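Local coordinates for protein putative methylthioribose-1-phosphate isomerase (Pyrococcus horikoshii OT3, PDB 6A34) that probably catalyses the interconversion of 5-methylthioribose 1-phosphate and 5-methylthioribulose 1-phosphate in the methionine salvage pathway, at residues I27-L32 with A208-W213; L164-A169 with D199-V204; G253-K258 with D324-K329; P301-T306 with V318-F323. All coordinates share one frame; numbering follows the deposited sequence.

Contact 1. Residues I27-L32 with A208-W213; sequences INQRLL and ARLSAW
Asn28 shapes the loop at its start. Its OD1 accepts from Arg30 N in the plane of the carbonyl, which makes an Asx turn. The backbone bond from Leu31 N to Asn28 O tightens the same turn. Gln29 comes next and faces the helix with two oxygens. Its OE1 passes 4.2 Å from Leu210 CD1, but the polar partner of OE1 is Arg57, a predicted substrate-binding residue. Its backbone O takes a hydrogen from a water, at 2.7 Å from Gln29 O to the water O. The same water donates to Leu32 O and accepts from Arg209 NH1 at 2.6 Å, in the plane of the guanidinium. One water thus joins two loop carbonyls to the helix, where no direct hydrogen bond crosses. Arg209 gets there by a bend at chi3 (26°), and its NH2 is bonded to Val204 O. Leu32 carries the apolar part. Its CG stands anti to the carbonyl carbon (chi1 -71°), and CD2 sits over the centre of the six-membered ring of Trp213. The distance from Leu32 CD2 to that ring centroid is 3.8 Å, a CH-pi contact over one face. Leu32 CB also packs on Leu210 CD2 at 4.1 Å. Phe36 meets the Trp213 ring edge-to-face. The loop between strands 23-27 and 38-41 therefore lies against helix 206-217, the helix that follows strand 193-199 in the Rossmann-like domain. Pro314 of the second subunit packs on Ala212 and Trp213 of this helix.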
# COMPACT_ATOMS: atom_id res chain seq x y z
N ILE A 27 5.72 -5.24 -26.70
CA ILE A 27 4.56 -5.42 -25.88
C ILE A 27 4.09 -4.02 -25.45
O ILE A 27 4.91 -3.19 -25.14
CB ILE A 27 4.86 -6.32 -24.67
CG1 ILE A 27 5.17 -7.74 -25.11
CG2 ILE A 27 3.70 -6.27 -23.67
CD1 ILE A 27 5.69 -8.62 -24.00
N ASN A 28 2.77 -3.77 -25.54
CA ASN A 28 2.23 -2.48 -25.16
C ASN A 28 1.90 -2.51 -23.67
O ASN A 28 0.81 -2.96 -23.27
CB ASN A 28 0.98 -2.08 -25.95
CG ASN A 28 0.67 -0.61 -25.77
OD1 ASN A 28 0.86 -0.06 -24.69
ND2 ASN A 28 0.27 0.04 -26.85
N GLN A 29 2.82 -1.98 -22.87
CA GLN A 29 2.74 -2.05 -21.42
C GLN A 29 1.76 -0.99 -20.89
O GLN A 29 1.42 -1.03 -19.72
CB GLN A 29 4.14 -1.92 -20.80
CG GLN A 29 5.10 -3.04 -21.24
CD GLN A 29 6.32 -3.19 -20.35
OE1 GLN A 29 6.21 -3.13 -19.13
NE2 GLN A 29 7.49 -3.38 -20.96
N ARG A 30 1.30 -0.06 -21.76
CA ARG A 30 0.24 0.89 -21.39
C ARG A 30 -1.14 0.24 -21.39
O ARG A 30 -2.02 0.71 -20.72
CB ARG A 30 0.18 2.09 -22.33
CG ARG A 30 1.31 3.09 -22.14
CD ARG A 30 1.62 3.75 -23.48
NE ARG A 30 0.43 4.23 -24.17
CZ ARG A 30 -0.18 5.39 -23.90
NH1 ARG A 30 0.33 6.22 -23.00
NH2 ARG A 30 -1.29 5.70 -24.53
N LEU A 31 -1.34 -0.83 -22.16
CA LEU A 31 -2.65 -1.45 -22.28
C LEU A 31 -2.85 -2.53 -21.20
O LEU A 31 -3.97 -2.92 -20.92
CB LEU A 31 -2.82 -2.02 -23.70
CG LEU A 31 -2.81 -0.97 -24.82
CD1 LEU A 31 -2.96 -1.60 -26.20
CD2 LEU A 31 -3.88 0.10 -24.61
N LEU A 32 -1.75 -2.98 -20.58
CA LEU A 32 -1.84 -4.06 -19.59
C LEU A 32 -2.44 -3.49 -18.32
O LEU A 32 -2.26 -2.30 -18.02
CB LEU A 32 -0.45 -4.66 -19.34
CG LEU A 32 0.12 -5.49 -20.49
CD1 LEU A 32 1.56 -5.90 -20.20
CD2 LEU A 32 -0.73 -6.71 -20.79
N ALA A 208 0.54 -5.24 -9.28
CA ALA A 208 -0.82 -5.67 -9.60
C ALA A 208 -1.02 -5.69 -11.12
O ALA A 208 -1.63 -6.63 -11.66
CB ALA A 208 -1.80 -4.72 -8.93
N ARG A 209 -0.49 -4.66 -11.79
CA ARG A 209 -0.79 -4.32 -13.16
C ARG A 209 0.08 -5.14 -14.12
O ARG A 209 -0.37 -5.54 -15.22
CB ARG A 209 -0.59 -2.81 -13.34
CG ARG A 209 -1.41 -2.21 -14.47
CD ARG A 209 -1.57 -0.70 -14.44
NE ARG A 209 -0.49 -0.05 -13.74
CZ ARG A 209 0.65 0.33 -14.31
NH1 ARG A 209 0.80 0.25 -15.63
NH2 ARG A 209 1.65 0.79 -13.56
N LEU A 210 1.31 -5.41 -13.71
CA LEU A 210 2.34 -5.96 -14.57
C LEU A 210 2.76 -7.34 -14.05
O LEU A 210 2.55 -8.33 -14.77
CB LEU A 210 3.50 -4.97 -14.67
CG LEU A 210 3.13 -3.62 -15.27
CD1 LEU A 210 4.34 -2.72 -15.39
CD2 LEU A 210 2.47 -3.79 -16.61
N SER A 211 3.29 -7.42 -12.82
CA SER A 211 3.77 -8.70 -12.33
C SER A 211 2.61 -9.72 -12.32
O SER A 211 2.78 -10.89 -12.75
CB SER A 211 4.44 -8.58 -10.97
OG SER A 211 5.71 -7.95 -11.06
N ALA A 212 1.44 -9.30 -11.80
CA ALA A 212 0.33 -10.26 -11.60
C ALA A 212 -0.07 -10.87 -12.97
O ALA A 212 -0.34 -12.06 -13.10
CB ALA A 212 -0.82 -9.61 -10.86
N TRP A 213 -0.03 -10.02 -14.01
CA TRP A 213 -0.36 -10.37 -15.35
C TRP A 213 0.65 -11.36 -15.94
O TRP A 213 0.27 -12.45 -16.31
CB TRP A 213 -0.49 -9.11 -16.20
CG TRP A 213 -0.89 -9.48 -17.59
CD1 TRP A 213 -2.16 -9.71 -18.02
CD2 TRP A 213 -0.02 -9.79 -18.68
NE1 TRP A 213 -2.13 -10.13 -19.32
CE2 TRP A 213 -0.84 -10.17 -19.76
CE3 TRP A 213 1.37 -9.78 -18.86
CZ2 TRP A 213 -0.32 -10.55 -21.00
CZ3 TRP A 213 1.88 -10.13 -20.10
CH2 TRP A 213 1.05 -10.52 -21.15
O HOH W 1 -0.39 -0.56 -17.79

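Contact 2. Residues L164-A169 with D199-V204; sequences LTHCNA and DETRPV
Cys167, the predicted transition-state stabilizer, lies in this contact, where the loops after two neighbouring parallel strands meet. Such strand ends are the usual place for the active site of a Rossmann-like fold. Asp199 N donates to Thr165 O at 3.2 Å, almost straight at 174°. The side chains then take over. His166 has CG anti to its backbone N (chi1 -162°), and ND1 donates to Asp199 OD2 at 2.7 Å. The carboxylate oxygen lies in the ring plane and uses its anti lone pair, while ring and carboxylate planes stand 83° apart. Asp199 OD1 is buried against the methyl groups of Leu164, 3.8 Å from Leu164 CD1, and finds no polar partner in the model. His166 NE2 is bonded to Ile259 O. With a carboxylate at ND1 and a carbonyl at NE2, both nitrogens probably carry hydrogen, which would make the ring a cation. At His166 a leucine would take away both ring nitrogens and would probably leave the buried carboxylate poorly satisfied and the loops less firmly joined. Thr201 covers one face of the imidazole, with its CG2 3.5 Å from His166 NE2. Its OG1 accepts from Cys167 N at 2.8 Å and donates to Asp199 O, which holds the backbone of Cys167 in place. A water donates to both Cys167 O and Asp199 O. Helix 261-270 packs on His166 and Asp199 through Leu264. Strand 161-165 runs between strands 193-199 and 241-244, and Gln206 at the start of helix 206-217 touches Cys167.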
# COMPACT_ATOMS: atom_id res chain seq x y z
N LEU A 164 8.09 -14.25 -1.78
CA LEU A 164 7.37 -12.95 -1.87
C LEU A 164 8.26 -11.94 -2.61
O LEU A 164 9.47 -11.92 -2.48
CB LEU A 164 6.91 -12.59 -0.44
CG LEU A 164 6.64 -11.16 0.05
CD1 LEU A 164 6.96 -10.03 -0.89
CD2 LEU A 164 5.23 -11.02 0.61
N THR A 165 7.64 -11.15 -3.47
CA THR A 165 8.36 -10.12 -4.19
C THR A 165 7.51 -8.85 -4.24
O THR A 165 6.40 -8.78 -3.66
CB THR A 165 8.80 -10.61 -5.58
OG1 THR A 165 9.79 -9.74 -6.14
CG2 THR A 165 7.65 -10.73 -6.54
N HIS A 166 8.11 -7.85 -4.88
CA HIS A 166 7.73 -6.49 -4.83
C HIS A 166 7.96 -5.88 -6.22
O HIS A 166 8.95 -6.17 -6.88
CB HIS A 166 8.55 -5.79 -3.74
CG HIS A 166 7.99 -4.49 -3.27
ND1 HIS A 166 6.95 -4.42 -2.38
CD2 HIS A 166 8.32 -3.21 -3.54
CE1 HIS A 166 6.66 -3.15 -2.12
NE2 HIS A 166 7.49 -2.38 -2.81
N CYS A 167 7.04 -5.00 -6.62
CA CYS A 167 7.14 -4.26 -7.87
C CYS A 167 7.08 -5.22 -9.06
O CYS A 167 6.44 -6.28 -8.97
CB CYS A 167 8.40 -3.40 -7.95
SG CYS A 167 8.16 -1.97 -9.04
N ASN A 168 7.72 -4.81 -10.18
CA ASN A 168 7.87 -5.62 -11.40
C ASN A 168 9.34 -5.66 -11.84
O ASN A 168 9.90 -4.64 -12.29
CB ASN A 168 7.06 -5.11 -12.60
CG ASN A 168 7.21 -6.04 -13.80
OD1 ASN A 168 7.78 -5.65 -14.82
ND2 ASN A 168 6.73 -7.28 -13.68
N ALA A 169 9.90 -6.86 -11.73
CA ALA A 169 11.24 -7.18 -12.13
C ALA A 169 11.17 -8.48 -12.93
O ALA A 169 12.08 -9.32 -12.87
CB ALA A 169 12.14 -7.31 -10.94
N ASP A 199 3.28 -8.19 -3.85
CA ASP A 199 2.88 -6.89 -3.31
C ASP A 199 2.36 -6.07 -4.49
O ASP A 199 3.05 -5.99 -5.52
CB ASP A 199 4.05 -6.15 -2.66
CG ASP A 199 4.62 -6.77 -1.39
OD1 ASP A 199 3.96 -7.63 -0.79
OD2 ASP A 199 5.73 -6.36 -1.00
N GLU A 200 1.19 -5.44 -4.35
CA GLU A 200 0.62 -4.65 -5.44
C GLU A 200 1.57 -3.51 -5.84
O GLU A 200 1.61 -3.14 -7.03
CB GLU A 200 -0.79 -4.18 -5.10
CG GLU A 200 -0.93 -3.27 -3.88
CD GLU A 200 -2.36 -2.76 -3.71
OE1 GLU A 200 -3.20 -3.18 -4.53
OE2 GLU A 200 -2.64 -1.93 -2.78
N THR A 201 2.25 -2.93 -4.83
CA THR A 201 3.31 -1.91 -4.96
C THR A 201 2.77 -0.53 -5.38
O THR A 201 3.04 -0.01 -6.48
CB THR A 201 4.43 -2.37 -5.90
OG1 THR A 201 4.70 -3.75 -5.66
CG2 THR A 201 5.70 -1.58 -5.69
N ARG A 202 2.05 0.09 -4.45
CA ARG A 202 1.64 1.47 -4.54
C ARG A 202 2.89 2.34 -4.48
O ARG A 202 3.89 1.92 -3.91
CB ARG A 202 0.69 1.84 -3.39
CG ARG A 202 -0.78 1.49 -3.64
CD ARG A 202 -1.46 2.38 -4.67
NE ARG A 202 -1.69 3.73 -4.18
CZ ARG A 202 -2.07 4.74 -4.94
NH1 ARG A 202 -2.10 4.61 -6.26
NH2 ARG A 202 -2.42 5.88 -4.36
N PRO A 203 2.83 3.54 -5.06
CA PRO A 203 1.65 4.08 -5.72
C PRO A 203 1.42 3.64 -7.18
O PRO A 203 0.29 3.73 -7.67
CB PRO A 203 1.86 5.59 -5.76
CG PRO A 203 3.35 5.78 -5.52
CD PRO A 203 3.70 4.63 -4.62
N VAL A 204 2.47 3.20 -7.88
CA VAL A 204 2.39 3.03 -9.34
C VAL A 204 1.69 1.70 -9.69
O VAL A 204 1.17 1.59 -10.77
CB VAL A 204 3.79 3.21 -10.00
CG1 VAL A 204 3.77 2.99 -11.50
CG2 VAL A 204 4.37 4.60 -9.73
O HOH W 2 5.01 -7.66 -6.97

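Contact 3. Residues G253-K258 with D324-K329; sequences GDFANK and DVTPHK
Phe255 O is gripped twice from the facing strand. Thr326 N donates to it at 2.9 Å, nearly straight at 172° and almost along the C=O axis. The second grip is a CA-H...O contact, with Val325 CA 3.4 Å from Phe255 O. Phe255 N returns a bond to Thr326 O, so Phe255 and Thr326 are a hydrogen-bonded pair. Strands 255-258 and 323-326 form an antiparallel edge pair of a four-stranded mixed sheet. Asn257 and Asp324 are the second such pair, with both bonds at 3.0 Å between N and O. Between them Ala256 and Val325 are non-hydrogen-bonded, and Ala256 CA comes 3.2 Å from Asp324 O in a CA-H...O contact. Phe255 and Thr326 run side by side on one face of the sheet, with Phe255 CE1 3.6 Å from Thr326 CG2. Helix 261-270 covers this face. Asp324 is on it too, and its OD2 is bonded to Gly260 N. Beyond the strands, Asp254 OD1 accepts from His328 N at 2.9 Å, and the donor comes from above the carboxylate plane. Asp254 OD2 is bonded to Gly291 N. Asp254 CG lies anti to the carbonyl carbon (chi1 -60°), which brings OD1 to the start of the short 3-10 segment at His328. The same OD1 is 3.1 Å from His328 CD2, at the edge of the imidazole, and ring and carboxylate are nearly coplanar. His328 CB presses on the backbone of Gly253, 3.5 Å from its C atom, where a side chain would be crowded. Asn257 and Lys258 are predicted substrate-binding residues, and Asn257 lies beside Asp247, the predicted proton donor. Val325 O accepts from Gln235 of the second subunit.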
# COMPACT_ATOMS: atom_id res chain seq x y z
N GLY A 253 27.01 -2.58 -0.89
CA GLY A 253 25.86 -3.47 -0.97
C GLY A 253 24.52 -2.80 -0.67
O GLY A 253 23.49 -3.39 -0.96
N ASP A 254 24.53 -1.58 -0.09
CA ASP A 254 23.29 -0.79 0.04
C ASP A 254 22.68 -0.73 -1.36
O ASP A 254 23.41 -0.71 -2.35
CB ASP A 254 23.51 0.63 0.59
CG ASP A 254 24.14 0.72 1.97
OD1 ASP A 254 24.26 -0.33 2.63
OD2 ASP A 254 24.56 1.84 2.36
N PHE A 255 21.35 -0.77 -1.46
CA PHE A 255 20.72 -0.63 -2.77
C PHE A 255 19.42 0.17 -2.68
O PHE A 255 18.72 0.18 -1.67
CB PHE A 255 20.49 -2.00 -3.42
CG PHE A 255 19.46 -2.87 -2.77
CD1 PHE A 255 19.72 -3.50 -1.56
CD2 PHE A 255 18.24 -3.10 -3.37
CE1 PHE A 255 18.76 -4.30 -0.96
CE2 PHE A 255 17.29 -3.90 -2.76
CZ PHE A 255 17.54 -4.48 -1.55
N ALA A 256 19.14 0.84 -3.80
CA ALA A 256 17.92 1.54 -4.08
C ALA A 256 16.96 0.61 -4.82
O ALA A 256 17.37 -0.13 -5.70
CB ALA A 256 18.22 2.77 -4.90
N ASN A 257 15.69 0.61 -4.42
CA ASN A 257 14.68 -0.17 -5.14
C ASN A 257 13.34 0.52 -4.89
O ASN A 257 13.29 1.43 -4.05
CB ASN A 257 14.70 -1.66 -4.77
CG ASN A 257 13.96 -2.53 -5.77
OD1 ASN A 257 14.22 -2.44 -6.97
ND2 ASN A 257 13.00 -3.31 -5.30
N LYS A 258 12.30 0.11 -5.63
CA LYS A 258 10.99 0.70 -5.53
C LYS A 258 10.60 0.80 -4.07
O LYS A 258 10.78 -0.18 -3.28
CB LYS A 258 9.89 -0.11 -6.24
CG LYS A 258 8.77 0.73 -6.83
CD LYS A 258 9.25 1.74 -7.88
CE LYS A 258 8.20 2.16 -8.89
NZ LYS A 258 8.52 3.47 -9.52
N ASP A 324 13.26 3.73 -2.18
CA ASP A 324 13.93 3.82 -0.93
C ASP A 324 15.30 3.14 -1.04
O ASP A 324 15.67 2.58 -2.10
CB ASP A 324 13.04 3.32 0.21
CG ASP A 324 12.53 1.90 0.13
OD1 ASP A 324 13.20 1.06 -0.52
OD2 ASP A 324 11.47 1.63 0.76
N VAL A 325 16.07 3.23 0.04
CA VAL A 325 17.39 2.67 0.14
C VAL A 325 17.43 1.70 1.31
O VAL A 325 17.05 2.04 2.40
CB VAL A 325 18.48 3.76 0.28
CG1 VAL A 325 19.84 3.14 0.43
CG2 VAL A 325 18.47 4.69 -0.92
N THR A 326 17.89 0.48 1.04
CA THR A 326 17.95 -0.59 1.98
C THR A 326 19.41 -0.80 2.38
O THR A 326 20.24 -1.07 1.49
CB THR A 326 17.36 -1.86 1.33
OG1 THR A 326 15.96 -1.64 1.09
CG2 THR A 326 17.60 -3.09 2.18
N PRO A 327 19.79 -0.64 3.68
CA PRO A 327 21.14 -0.93 4.15
C PRO A 327 21.53 -2.41 3.92
O PRO A 327 20.66 -3.31 4.06
CB PRO A 327 21.11 -0.59 5.66
CG PRO A 327 19.94 0.41 5.80
CD PRO A 327 18.95 -0.10 4.77
N HIS A 328 22.81 -2.65 3.57
CA HIS A 328 23.30 -3.96 3.11
C HIS A 328 23.11 -5.05 4.16
O HIS A 328 22.96 -6.18 3.79
CB HIS A 328 24.77 -3.89 2.67
CG HIS A 328 25.70 -3.46 3.75
ND1 HIS A 328 26.21 -4.35 4.70
CD2 HIS A 328 26.19 -2.24 4.04
CE1 HIS A 328 26.97 -3.67 5.55
NE2 HIS A 328 26.97 -2.36 5.16
N LYS A 329 23.09 -4.71 5.44
CA LYS A 329 23.03 -5.67 6.52
C LYS A 329 21.74 -6.52 6.52
O LYS A 329 21.70 -7.65 7.10
CB LYS A 329 23.21 -4.96 7.86
CG LYS A 329 22.05 -4.07 8.29
CD LYS A 329 22.17 -3.59 9.74
CE LYS A 329 21.00 -2.75 10.19
NZ LYS A 329 20.96 -2.59 11.66

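Contact 4. Residues P301-T306 with V318-F323; sequences PEEVLT and VYNPAF
The single-turn helix 302-305 packs on the irregular segment 318-323, in a protein of the eIF-2B alpha/beta/delta family. Apolar contacts centre on Val318. Its CG1, anti to the backbone N (chi1 162°), lies 3.6 Å from Val304 CB, and the two valine side chains pass alongside each other, pointing opposite ways. Its other methyl, CG2, meets Leu305 CD2 at 3.5 Å. Its CB rests 3.8 Å from Pro301 CB, so Pro301, Val304 and Leu305 all bear on one valine. Leu224 of the second subunit also packs on Val304. The polar part is one direct bond and one water. Asn320 CG is anti to the backbone N (chi1 -175°), so the amide extends to the helix. There ND2 also bonds to Ser300 O, just before the turn, while Val304 CG2 packs against Asn320 CG. A water donates both to Glu303 OE1 and to Asn320 OD1, so both ends of the amide are engaged. At Asn320 an alanine would remove the amide and its bonds to Glu303, Ser300 and the water, and would probably weaken the join between turn and loop. Within segment 301-306, Pro301 O accepts from Val304 N and Leu305 N. Glu302 O takes both N and OG1 of Thr306. The direct bond across the contact runs 2.7 Å from Asn320 ND2 to Glu303 OE1, with OE1 met from above the carboxylate plane.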
# COMPACT_ATOMS: atom_id res chain seq x y z
N PRO A 301 2.75 14.21 -7.15
CA PRO A 301 1.78 13.87 -6.11
C PRO A 301 0.52 13.17 -6.66
O PRO A 301 -0.18 12.47 -5.92
CB PRO A 301 1.52 15.24 -5.45
CG PRO A 301 1.79 16.24 -6.55
CD PRO A 301 2.97 15.66 -7.32
N GLU A 302 0.28 13.29 -7.96
CA GLU A 302 -0.88 12.64 -8.61
C GLU A 302 -0.80 11.11 -8.52
O GLU A 302 -1.83 10.46 -8.45
CB GLU A 302 -1.03 13.07 -10.07
CG GLU A 302 -1.38 14.56 -10.21
CD GLU A 302 -2.74 14.98 -9.66
OE1 GLU A 302 -3.76 14.41 -10.09
OE2 GLU A 302 -2.78 15.91 -8.83
N GLU A 303 0.41 10.54 -8.55
CA GLU A 303 0.56 9.11 -8.39
C GLU A 303 -0.04 8.62 -7.06
O GLU A 303 -0.47 7.49 -6.99
CB GLU A 303 2.03 8.70 -8.44
CG GLU A 303 2.70 8.90 -9.79
CD GLU A 303 4.13 8.36 -9.79
OE1 GLU A 303 4.70 8.13 -8.70
OE2 GLU A 303 4.68 8.17 -10.89
N VAL A 304 -0.09 9.47 -6.02
CA VAL A 304 -0.69 9.08 -4.71
C VAL A 304 -2.18 9.50 -4.60
O VAL A 304 -2.97 8.79 -3.96
CB VAL A 304 0.14 9.64 -3.54
CG1 VAL A 304 -0.52 9.40 -2.20
CG2 VAL A 304 1.57 9.07 -3.55
N LEU A 305 -2.54 10.67 -5.16
CA LEU A 305 -3.89 11.24 -5.06
C LEU A 305 -4.84 10.41 -5.92
O LEU A 305 -6.01 10.37 -5.61
CB LEU A 305 -3.90 12.70 -5.52
CG LEU A 305 -3.03 13.64 -4.70
CD1 LEU A 305 -2.96 15.00 -5.35
CD2 LEU A 305 -3.52 13.76 -3.27
N THR A 306 -4.31 9.81 -7.00
CA THR A 306 -5.02 8.87 -7.83
C THR A 306 -4.46 7.45 -7.66
O THR A 306 -3.32 7.22 -7.23
CB THR A 306 -5.01 9.29 -9.31
OG1 THR A 306 -3.71 9.05 -9.83
CG2 THR A 306 -5.38 10.74 -9.54
N VAL A 318 1.30 15.69 -0.48
CA VAL A 318 1.71 14.32 -0.60
C VAL A 318 3.24 14.27 -0.49
O VAL A 318 3.92 15.21 -0.85
CB VAL A 318 1.28 13.78 -1.97
CG1 VAL A 318 2.04 12.52 -2.36
CG2 VAL A 318 -0.21 13.57 -2.04
N TYR A 319 3.77 13.12 -0.08
CA TYR A 319 5.18 12.84 -0.26
C TYR A 319 5.29 11.52 -1.02
O TYR A 319 4.75 10.53 -0.58
CB TYR A 319 5.87 12.79 1.09
CG TYR A 319 7.35 12.55 1.03
CD1 TYR A 319 8.19 13.37 0.29
CD2 TYR A 319 7.92 11.52 1.75
CE1 TYR A 319 9.56 13.16 0.25
CE2 TYR A 319 9.28 11.28 1.71
CZ TYR A 319 10.11 12.12 0.98
OH TYR A 319 11.44 11.87 0.98
N ASN A 320 5.93 11.56 -2.18
CA ASN A 320 5.96 10.45 -3.08
C ASN A 320 7.41 10.10 -3.46
O ASN A 320 7.82 10.23 -4.60
CB ASN A 320 5.16 10.73 -4.35
CG ASN A 320 5.10 9.51 -5.24
OD1 ASN A 320 5.35 8.41 -4.76
ND2 ASN A 320 4.77 9.67 -6.51
N PRO A 321 8.24 9.57 -2.53
CA PRO A 321 9.54 9.05 -2.94
C PRO A 321 9.33 7.80 -3.82
O PRO A 321 8.62 6.91 -3.43
CB PRO A 321 10.19 8.72 -1.59
CG PRO A 321 9.01 8.37 -0.72
CD PRO A 321 7.96 9.39 -1.11
N ALA A 322 9.93 7.78 -5.01
CA ALA A 322 9.81 6.67 -5.93
C ALA A 322 10.58 5.43 -5.44
O ALA A 322 10.13 4.28 -5.68
CB ALA A 322 10.33 7.09 -7.27
N PHE A 323 11.74 5.65 -4.81
CA PHE A 323 12.69 4.61 -4.37
C PHE A 323 12.97 4.81 -2.88
O PHE A 323 12.89 5.91 -2.38
CB PHE A 323 14.00 4.71 -5.17
CG PHE A 323 13.74 4.52 -6.63
CD1 PHE A 323 13.35 3.29 -7.13
CD2 PHE A 323 13.74 5.61 -7.51
CE1 PHE A 323 13.02 3.12 -8.47
CE2 PHE A 323 13.41 5.44 -8.85
CZ PHE A 323 13.06 4.21 -9.33
O HOH W 3 6.38 6.82 -7.01

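How the contacts relate
Contact 2 comes within the chain span of contact 1; contact 3 opens later and encloses contact 4. Contact 2 touches all the others. Its centre is about 12 Å from that of contact 1, where Ser211 OG on helix 206-217 meets Cys167 O. Its centre is about 16 Å from that of contact 3 and about 15 Å from that of contact 4, where Arg202 reaches Thr306 O. Contacts 3 and 4 meet at Lys258 and Ala322. The centres of contacts 1 and 3 are about 26 Å apart, and the two do not touch. Contact 2 lies at the ends of two strands of the seven-stranded sheet, contact 3 in the four-stranded one. Together they bring the predicted site residues Cys167 and Lys258 into packing contact. All four contacts touch the second subunit.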